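Hypothetical protein ST1444 (Sulfolobus tokodaii, PDB 2EO0) resolves Holliday junctions formed during genetic recombination, probably as a magnesium-dependent endonuclease that nicks opposing strands of four-way DNA. Local coordinates at residues Leu49-Ile54 with Ser137-Thr142; Lys67-Lys72 with Asn114-Leu119; Val93-Met98 with Glu120-Gly125. All blocks are in the same frame, centred on the assembly; numbering follows the deposited sequence.

Interaction 1 lies on the opposite side of the chain's centre from interactions 2 and 3, its centre about 28 Å from that of interaction 2 and about 25 Å from that of interaction 3. Interactions 2 and 3 have centres about 13 Å apart and share one apolar patch, where Ile68 and Ile117 meet Val122 and Ile68 meets Val93. Interactions 1 and 3 reach the same mixed sheet, through its neighbouring strands 53-61 and 88-95; interaction 2 belongs to the small antiparallel sheet. Along the chain, interaction 1 encloses the other two, whose segments alternate; strand 115-117 thus helps build the small sheet, while helices 119-123 and 128-143 pack on the mixed one.

Interaction 1: residues Leu49-Ile54 with Ser137-Thr142; sequences LKSGVI and SKISRT
Val53 and Ile139 carry this contact, in which the beta hairpin of strands 46-50 and 53-61 of the mixed sheet rests against the last long helix, 128-143. The branch CG2 of Val53 is 4.0 Å from CG1 of Ile139, the two side chains crossing obliquely. The same methyl faces the helix backbone, 4.0 Å from Lys138 O, and lies 4.2 Å from Thr142 OG1. A beta-branched valine suits this strand position, since its bond to CB already points at the helix and a short side chain is enough to reach it. The bond to CB of Ile139 runs alongside the hairpin rather than at it, but CG1 is anti to the carbonyl carbon (chi1 -71°) and chi2 of 176° extends CD1 to the turn. There CD1 lies 3.8 Å from Ser51 OG and 4.0 Å from CG of Lys50, whose extended chain crosses the isoleucine at about a right angle. Lys50 thus lends its methylene groups to the apolar contact while NZ goes on to a salt bridge with Glu136 and a hydrogen bond to Lys25 O.

Behind these side chains, a type I' turn from Lys50 to Val53 sets the hairpin, and Lys50 and Val53 exchange backbone hydrogen bonds across it. Gly52 suits the turn because at its backbone angles a CB would press on the preceding carbonyl oxygen. The backbones of Ser51 and Gly52 also bond to the second subunit, which places the turn at the dimer contact. On the helix, Lys138 sends NZ to a salt bridge with Glu88. Its carbonyl oxygen, beside the valine methyl, accepts both Thr142 N and the Thr142 hydroxyl, with OG1 3.1 Å from Lys138 O and tilted 15° from the carbonyl plane.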
loop_
_atom_site.group_PDB
_atom_site.type_symbol
_atom_site.label_atom_id
_atom_site.label_comp_id
_atom_site.label_asym_id
_atom_site.label_seq_id
_atom_site.Cartn_x
_atom_site.Cartn_y
_atom_site.Cartn_z
ATOM N N LEU A 49 -0.938 5.286 -1.461
ATOM C CA LEU A 49 -1.621 4.852 -2.673
ATOM C C LEU A 49 -2.561 5.920 -3.216
ATOM O O LEU A 49 -3.216 6.655 -2.467
ATOM C CB LEU A 49 -2.448 3.584 -2.395
ATOM C CG LEU A 49 -1.859 2.626 -1.357
ATOM C CD1 LEU A 49 -2.986 1.772 -0.752
ATOM C CD2 LEU A 49 -0.773 1.783 -2.001
ATOM N N LYS A 50 -2.617 6.000 -4.534
ATOM C CA LYS A 50 -3.495 6.944 -5.159
ATOM C C LYS A 50 -3.719 6.564 -6.605
ATOM O O LYS A 50 -2.769 6.447 -7.382
ATOM C CB LYS A 50 -2.934 8.374 -5.086
ATOM C CG LYS A 50 -3.910 9.400 -5.692
ATOM C CD LYS A 50 -3.452 10.859 -5.539
ATOM C CE LYS A 50 -4.497 11.807 -6.160
ATOM N NZ LYS A 50 -4.183 13.258 -5.957
ATOM N N SER A 51 -4.982 6.356 -6.953
ATOM C CA SER A 51 -5.343 6.027 -8.325
ATOM C C SER A 51 -4.575 4.851 -8.933
ATOM O O SER A 51 -4.228 4.874 -10.092
ATOM C CB SER A 51 -5.157 7.280 -9.187
ATOM O OG SER A 51 -5.688 8.437 -8.526
ATOM N N GLY A 52 -4.331 3.797 -8.164
ATOM C CA GLY A 52 -3.603 2.683 -8.733
ATOM C C GLY A 52 -2.079 2.799 -8.687
ATOM O O GLY A 52 -1.392 1.832 -9.047
ATOM N N VAL A 53 -1.527 3.949 -8.282
ATOM C CA VAL A 53 -0.067 4.066 -8.195
ATOM C C VAL A 53 0.382 3.864 -6.743
ATOM O O VAL A 53 -0.239 4.360 -5.800
ATOM C CB VAL A 53 0.449 5.433 -8.746
ATOM C CG1 VAL A 53 1.949 5.606 -8.445
ATOM C CG2 VAL A 53 0.241 5.488 -10.254
ATOM N N ILE A 54 1.449 3.100 -6.575
ATOM C CA ILE A 54 1.990 2.767 -5.260
ATOM C C ILE A 54 3.291 3.503 -5.004
ATOM O O ILE A 54 4.243 3.366 -5.789
ATOM C CB ILE A 54 2.354 1.251 -5.168
ATOM C CG1 ILE A 54 1.143 0.364 -5.494
ATOM C CG2 ILE A 54 2.935 0.927 -3.798
ATOM C CD1 ILE A 54 1.543 -1.148 -5.689
ATOM N N SER A 137 2.070 12.687 -12.485
ATOM C CA SER A 137 2.407 12.409 -13.871
ATOM C C SER A 137 2.428 10.915 -14.139
ATOM O O SER A 137 2.274 10.484 -15.282
ATOM C CB SER A 137 3.757 13.041 -14.252
ATOM O OG SER A 137 4.863 12.281 -13.786
ATOM N N LYS A 138 2.616 10.122 -13.085
ATOM C CA LYS A 138 2.629 8.668 -13.223
ATOM C C LYS A 138 1.207 8.152 -13.286
ATOM O O LYS A 138 0.935 7.111 -13.885
ATOM C CB LYS A 138 3.399 8.015 -12.071
ATOM C CG LYS A 138 4.915 8.085 -12.280
ATOM C CD LYS A 138 5.659 7.049 -11.441
ATOM C CE LYS A 138 5.207 5.606 -11.764
ATOM N NZ LYS A 138 5.865 4.585 -10.893
ATOM N N ILE A 139 0.299 8.890 -12.661
ATOM C CA ILE A 139 -1.106 8.546 -12.700
ATOM C C ILE A 139 -1.560 8.807 -14.117
ATOM O O ILE A 139 -2.192 7.965 -14.741
ATOM C CB ILE A 139 -1.921 9.430 -11.771
ATOM C CG1 ILE A 139 -1.607 9.048 -10.317
ATOM C CG2 ILE A 139 -3.410 9.324 -12.129
ATOM C CD1 ILE A 139 -2.282 9.905 -9.279
ATOM N N SER A 140 -1.210 9.981 -14.633
ATOM C CA SER A 140 -1.589 10.357 -15.990
ATOM C C SER A 140 -1.069 9.339 -16.985
ATOM O O SER A 140 -1.769 8.975 -17.927
ATOM C CB SER A 140 -1.036 11.739 -16.335
ATOM O OG SER A 140 -1.618 12.737 -15.520
ATOM N N ARG A 141 0.166 8.892 -16.779
ATOM C CA ARG A 141 0.786 7.900 -17.645
ATOM C C ARG A 141 -0.133 6.674 -17.736
ATOM O O ARG A 141 -0.401 6.120 -18.811
ATOM C CB ARG A 141 2.140 7.499 -17.055
ATOM C CG ARG A 141 2.825 6.347 -17.773
ATOM C CD ARG A 141 4.141 5.979 -17.114
ATOM N NE ARG A 141 5.075 7.101 -17.115
ATOM C CZ ARG A 141 6.388 6.988 -16.915
ATOM N NH1 ARG A 141 6.929 5.794 -16.699
ATOM N NH2 ARG A 141 7.164 8.070 -16.940
ATOM N N THR A 142 -0.621 6.266 -16.579
ATOM C CA THR A 142 -1.500 5.120 -16.466
ATOM C C THR A 142 -2.778 5.253 -17.295
ATOM O O THR A 142 -3.250 4.273 -17.868
ATOM C CB THR A 142 -1.860 4.895 -14.975
ATOM O OG1 THR A 142 -0.677 4.506 -14.258
ATOM C CG2 THR A 142 -2.925 3.833 -14.835
#

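Interaction 2: residues Lys67-Lys72 with Asn114-Leu119; sequences KIYIEK and NYAIDL
Ile68 and Ile70 of strand 68-70 form antiparallel hydrogen-bonded pairs with Ile117 and Tyr115 of strand 115-117: Ile68 N is 2.7 Å from Ile117 O and Ile70 N as close to Tyr115 O. Ile68 and Ile117 lie side by side, CB of Ile68 3.9 Å from CG2 of Ile117; beta-branched residues suit such strands. In Ile70, CG1 is anti to the backbone N (chi1 -179°), and CG2, between that N and the carbonyl carbon, lies 3.3 Å from CB of Tyr115. Tyr115 holds CG anti to its carbonyl carbon (chi1 -64°), and its ring presents an edge to Ile70 O and to Lys72 CA, 4.0 Å from CE2. Its hydroxyl bonds Glu76, and Arg79 makes a cation-pi contact with the ring. An alanine in place of Tyr115 would probably leave Glu76 without the hydroxyl and Arg79 without the ring, and open a gap beside Lys72. On the other face, the Tyr69 ring lies obliquely to Ala116 CB, 3.6 Å from CD1, where a small side chain fits. Strand 68-70 is the outer and 115-117 the middle strand of an antiparallel sheet, with Ile70 close to Glu58, probably a magnesium ligand of this PD-(D/E)XK nuclease fold.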
loop_
_atom_site.group_PDB
_atom_site.type_symbol
_atom_site.label_atom_id
_atom_site.label_comp_id
_atom_site.label_asym_id
_atom_site.label_seq_id
_atom_site.Cartn_x
_atom_site.Cartn_y
_atom_site.Cartn_z
ATOM N N LYS A 67 27.768 12.567 3.092
ATOM C CA LYS A 67 27.197 11.241 2.737
ATOM C C LYS A 67 26.192 10.674 3.729
ATOM O O LYS A 67 26.448 10.617 4.935
ATOM C CB LYS A 67 28.311 10.213 2.544
ATOM C CG LYS A 67 29.005 10.289 1.187
ATOM C CD LYS A 67 30.135 9.255 1.031
ATOM C CE LYS A 67 29.609 7.829 0.883
ATOM N NZ LYS A 67 30.685 6.828 0.534
ATOM N N ILE A 68 25.045 10.255 3.200
ATOM C CA ILE A 68 23.994 9.632 3.994
ATOM C C ILE A 68 24.159 8.136 3.783
ATOM O O ILE A 68 24.169 7.662 2.646
ATOM C CB ILE A 68 22.590 9.988 3.498
ATOM C CG1 ILE A 68 22.426 11.504 3.439
ATOM C CG2 ILE A 68 21.556 9.340 4.406
ATOM C CD1 ILE A 68 21.068 11.958 2.906
ATOM N N TYR A 69 24.264 7.395 4.878
ATOM C CA TYR A 69 24.457 5.960 4.816
ATOM C C TYR A 69 23.234 5.192 5.254
ATOM O O TYR A 69 22.599 5.531 6.241
ATOM C CB TYR A 69 25.629 5.563 5.713
ATOM C CG TYR A 69 26.983 5.849 5.111
ATOM C CD1 TYR A 69 27.550 4.974 4.181
ATOM C CD2 TYR A 69 27.698 6.996 5.458
ATOM C CE1 TYR A 69 28.806 5.233 3.607
ATOM C CE2 TYR A 69 28.954 7.268 4.891
ATOM C CZ TYR A 69 29.500 6.381 3.967
ATOM O OH TYR A 69 30.739 6.628 3.407
ATOM N N ILE A 70 22.903 4.150 4.506
ATOM C CA ILE A 70 21.791 3.300 4.877
ATOM C C ILE A 70 22.324 1.872 4.915
ATOM O O ILE A 70 22.982 1.420 3.985
ATOM C CB ILE A 70 20.652 3.425 3.884
ATOM C CG1 ILE A 70 19.492 2.530 4.315
ATOM C CG2 ILE A 70 21.152 3.073 2.504
ATOM C CD1 ILE A 70 18.207 2.802 3.581
ATOM N N GLU A 71 22.059 1.192 6.024
ATOM C CA GLU A 71 22.506 -0.180 6.276
ATOM C C GLU A 71 22.071 -1.202 5.228
ATOM O O GLU A 71 20.899 -1.264 4.825
ATOM C CB GLU A 71 22.032 -0.603 7.668
ATOM C CG GLU A 71 22.627 -1.892 8.204
ATOM C CD GLU A 71 21.880 -3.114 7.734
ATOM O OE1 GLU A 71 20.639 -3.129 7.849
ATOM O OE2 GLU A 71 22.527 -4.064 7.264
ATOM N N LYS A 72 23.040 -2.012 4.815
ATOM C CA LYS A 72 22.873 -3.041 3.797
ATOM C C LYS A 72 21.613 -3.913 3.870
ATOM O O LYS A 72 20.809 -3.944 2.923
ATOM C CB LYS A 72 24.114 -3.928 3.809
ATOM C CG LYS A 72 24.106 -5.096 2.857
ATOM C CD LYS A 72 25.204 -6.076 3.254
ATOM C CE LYS A 72 25.314 -7.247 2.277
ATOM N NZ LYS A 72 24.065 -8.082 2.217
ATOM N N ASN A 114 27.243 -1.249 2.381
ATOM C CA ASN A 114 26.039 -0.502 2.668
ATOM C C ASN A 114 25.718 0.373 1.474
ATOM O O ASN A 114 26.337 0.251 0.422
ATOM C CB ASN A 114 26.221 0.330 3.935
ATOM C CG ASN A 114 26.705 -0.502 5.094
ATOM O OD1 ASN A 114 27.898 -0.530 5.393
ATOM N ND2 ASN A 114 25.784 -1.212 5.743
ATOM N N TYR A 115 24.746 1.251 1.634
ATOM C CA TYR A 115 24.341 2.105 0.546
ATOM C C TYR A 115 24.419 3.531 0.999
ATOM O O TYR A 115 24.188 3.835 2.172
ATOM C CB TYR A 115 22.926 1.743 0.117
ATOM C CG TYR A 115 22.834 0.339 -0.437
ATOM C CD1 TYR A 115 23.007 0.094 -1.785
ATOM C CD2 TYR A 115 22.660 -0.751 0.407
ATOM C CE1 TYR A 115 23.016 -1.210 -2.278
ATOM C CE2 TYR A 115 22.670 -2.024 -0.065
ATOM C CZ TYR A 115 22.849 -2.264 -1.404
ATOM O OH TYR A 115 22.878 -3.570 -1.870
ATOM N N ALA A 116 24.763 4.411 0.065
ATOM C CA ALA A 116 24.899 5.812 0.393
ATOM C C ALA A 116 24.678 6.729 -0.775
ATOM O O ALA A 116 24.696 6.325 -1.940
ATOM C CB ALA A 116 26.269 6.077 1.001
ATOM N N ILE A 117 24.466 7.984 -0.418
ATOM C CA ILE A 117 24.216 9.041 -1.366
ATOM C C ILE A 117 24.830 10.274 -0.698
ATOM O O ILE A 117 24.759 10.429 0.537
ATOM C CB ILE A 117 22.669 9.199 -1.593
ATOM C CG1 ILE A 117 22.385 10.298 -2.615
ATOM C CG2 ILE A 117 21.935 9.440 -0.264
ATOM C CD1 ILE A 117 22.555 9.830 -4.074
ATOM N N ASP A 118 25.475 11.121 -1.494
ATOM C CA ASP A 118 26.095 12.340 -0.973
ATOM C C ASP A 118 25.007 13.360 -0.593
ATOM O O ASP A 118 24.005 13.481 -1.303
ATOM C CB ASP A 118 27.047 12.893 -2.033
ATOM C CG ASP A 118 26.365 13.104 -3.362
ATOM O OD1 ASP A 118 26.021 14.268 -3.657
ATOM O OD2 ASP A 118 26.149 12.112 -4.110
ATOM N N LEU A 119 25.186 14.088 0.511
ATOM C CA LEU A 119 24.159 15.048 0.917
ATOM C C LEU A 119 23.909 16.087 -0.153
ATOM O O LEU A 119 22.867 16.733 -0.180
ATOM C CB LEU A 119 24.480 15.732 2.262
ATOM C CG LEU A 119 25.327 16.988 2.518
ATOM C CD1 LEU A 119 24.899 18.123 1.626
ATOM C CD2 LEU A 119 25.177 17.427 3.979
#

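Interaction 3: residues Val93-Met98 with Glu120-Gly125; sequences VKLPKM and ETVEKG
Val122, which has more surface buried here than any other residue, turns its CG1 methyl onto Val93 of strand 88-95. That methyl is 3.8 Å from CB of Val93 and 3.9 Å from CG2 of Val93, the two valines crossing at about a right angle. In Val122, CG1 is anti to the backbone N (chi1 171°), and this is the branch that reaches the strand. Compact, branched valines suit both positions: each CB already points at the opposite segment, and a short side chain is enough where the helix lies close over the strand. Leu95, two residues further along, adds its CD1 methyl, 4.3 Å from the same CG1 of Val122. Leucine is long enough to reach the helix, chi2 of 173° extending CD1 toward it.

Glu123 is second in buried surface, and it contributes carbon rather than charge: its CG lies 4.2 Å from CD1 of Leu95. Met98 approaches the helix backbone, with SD 4.2 Å from CA of Glu123. The long, flexible thioether suits a place against the methylenes of a glutamate. Strands 88-95 and 98-103 are antiparallel neighbours, so Leu95 and Met98 reach Glu123 from the two sides of the connecting turn.

No hydrogen bond crosses between the segments, so the contact rests on apolar packing. The short helix 119-123 thereby lies over strand 88-95, with Val122 also touching Arg100 of strand 98-103, while Ile68 of strand 68-70 packs on both Val93 and Val122 and links the mixed sheet to the small antiparallel one.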
loop_
_atom_site.group_PDB
_atom_site.type_symbol
_atom_site.label_atom_id
_atom_site.label_comp_id
_atom_site.label_asym_id
_atom_site.label_seq_id
_atom_site.Cartn_x
_atom_site.Cartn_y
_atom_site.Cartn_z
ATOM N N VAL A 93 14.610 12.360 3.148
ATOM C CA VAL A 93 15.530 12.790 4.210
ATOM C C VAL A 93 15.191 14.128 4.839
ATOM O O VAL A 93 14.937 15.110 4.144
ATOM C CB VAL A 93 16.989 12.897 3.712
ATOM C CG1 VAL A 93 17.934 13.022 4.921
ATOM C CG2 VAL A 93 17.342 11.679 2.836
ATOM N N LYS A 94 15.190 14.172 6.161
ATOM C CA LYS A 94 14.904 15.423 6.834
ATOM C C LYS A 94 16.199 16.036 7.371
ATOM O O LYS A 94 16.743 15.583 8.388
ATOM C CB LYS A 94 13.904 15.216 7.984
ATOM C CG LYS A 94 13.539 16.521 8.712
ATOM C CD LYS A 94 12.975 17.576 7.739
ATOM C CE LYS A 94 12.614 18.876 8.453
ATOM N NZ LYS A 94 13.799 19.719 8.837
ATOM N N LEU A 95 16.702 17.049 6.663
ATOM C CA LEU A 95 17.903 17.730 7.090
ATOM C C LEU A 95 17.454 18.787 8.085
ATOM O O LEU A 95 16.256 19.042 8.240
ATOM C CB LEU A 95 18.617 18.340 5.890
ATOM C CG LEU A 95 19.048 17.233 4.920
ATOM C CD1 LEU A 95 19.588 17.874 3.684
ATOM C CD2 LEU A 95 20.083 16.306 5.552
ATOM N N PRO A 96 18.399 19.394 8.804
ATOM C CA PRO A 96 18.041 20.418 9.788
ATOM C C PRO A 96 17.000 21.446 9.331
ATOM O O PRO A 96 16.004 21.692 10.019
ATOM C CB PRO A 96 19.389 21.063 10.108
ATOM C CG PRO A 96 20.331 19.899 10.029
ATOM C CD PRO A 96 19.861 19.189 8.761
ATOM N N LYS A 97 17.234 22.045 8.169
ATOM C CA LYS A 97 16.345 23.081 7.658
ATOM C C LYS A 97 15.588 22.683 6.404
ATOM O O LYS A 97 14.972 23.531 5.756
ATOM C CB LYS A 97 17.150 24.359 7.375
ATOM C CG LYS A 97 17.966 24.904 8.575
ATOM C CD LYS A 97 18.851 26.100 8.135
ATOM C CE LYS A 97 19.734 26.672 9.257
ATOM N NZ LYS A 97 19.004 27.582 10.180
ATOM N N MET A 98 15.624 21.405 6.044
ATOM C CA MET A 98 14.899 20.988 4.845
ATOM C C MET A 98 14.566 19.489 4.766
ATOM O O MET A 98 15.213 18.641 5.414
ATOM C CB MET A 98 15.663 21.426 3.579
ATOM C CG MET A 98 17.012 20.739 3.375
ATOM S SD MET A 98 17.753 21.111 1.745
ATOM C CE MET A 98 18.503 22.696 2.104
ATOM N N GLU A 120 24.863 16.237 -1.051
ATOM C CA GLU A 120 24.728 17.192 -2.134
ATOM C C GLU A 120 23.496 16.829 -2.955
ATOM O O GLU A 120 22.633 17.675 -3.230
ATOM C CB GLU A 120 25.964 17.142 -3.042
ATOM C CG GLU A 120 27.276 17.458 -2.331
ATOM C CD GLU A 120 27.433 16.721 -0.992
ATOM O OE1 GLU A 120 27.590 15.483 -0.983
ATOM O OE2 GLU A 120 27.391 17.394 0.061
ATOM N N THR A 121 23.422 15.560 -3.335
ATOM C CA THR A 121 22.337 15.065 -4.169
ATOM C C THR A 121 20.971 15.230 -3.521
ATOM O O THR A 121 20.012 15.666 -4.157
ATOM C CB THR A 121 22.593 13.609 -4.490
ATOM O OG1 THR A 121 23.974 13.474 -4.844
ATOM C CG2 THR A 121 21.708 13.135 -5.649
ATOM N N VAL A 122 20.900 14.886 -2.246
ATOM C CA VAL A 122 19.675 15.000 -1.475
ATOM C C VAL A 122 19.213 16.458 -1.415
ATOM O O VAL A 122 18.027 16.758 -1.554
ATOM C CB VAL A 122 19.922 14.452 -0.050
ATOM C CG1 VAL A 122 18.745 14.755 0.870
ATOM C CG2 VAL A 122 20.192 12.954 -0.133
ATOM N N GLU A 123 20.153 17.370 -1.216
ATOM C CA GLU A 123 19.782 18.772 -1.131
ATOM C C GLU A 123 19.129 19.214 -2.424
ATOM O O GLU A 123 18.200 20.016 -2.415
ATOM C CB GLU A 123 21.005 19.639 -0.861
ATOM C CG GLU A 123 21.774 19.256 0.371
ATOM C CD GLU A 123 22.837 20.265 0.704
ATOM O OE1 GLU A 123 23.575 20.681 -0.217
ATOM O OE2 GLU A 123 22.931 20.635 1.889
ATOM N N LYS A 124 19.625 18.677 -3.534
ATOM C CA LYS A 124 19.107 19.017 -4.852
ATOM C C LYS A 124 17.954 18.083 -5.225
ATOM O O LYS A 124 17.430 18.129 -6.340
ATOM C CB LYS A 124 20.238 18.930 -5.882
ATOM C CG LYS A 124 19.825 19.156 -7.331
ATOM C CD LYS A 124 20.841 18.504 -8.262
ATOM C CE LYS A 124 20.470 18.657 -9.734
ATOM N NZ LYS A 124 21.448 17.919 -10.595
ATOM N N GLY A 125 17.555 17.239 -4.279
ATOM C CA GLY A 125 16.462 16.318 -4.525
ATOM C C GLY A 125 15.151 17.073 -4.621
ATOM O O GLY A 125 15.146 18.299 -4.685
#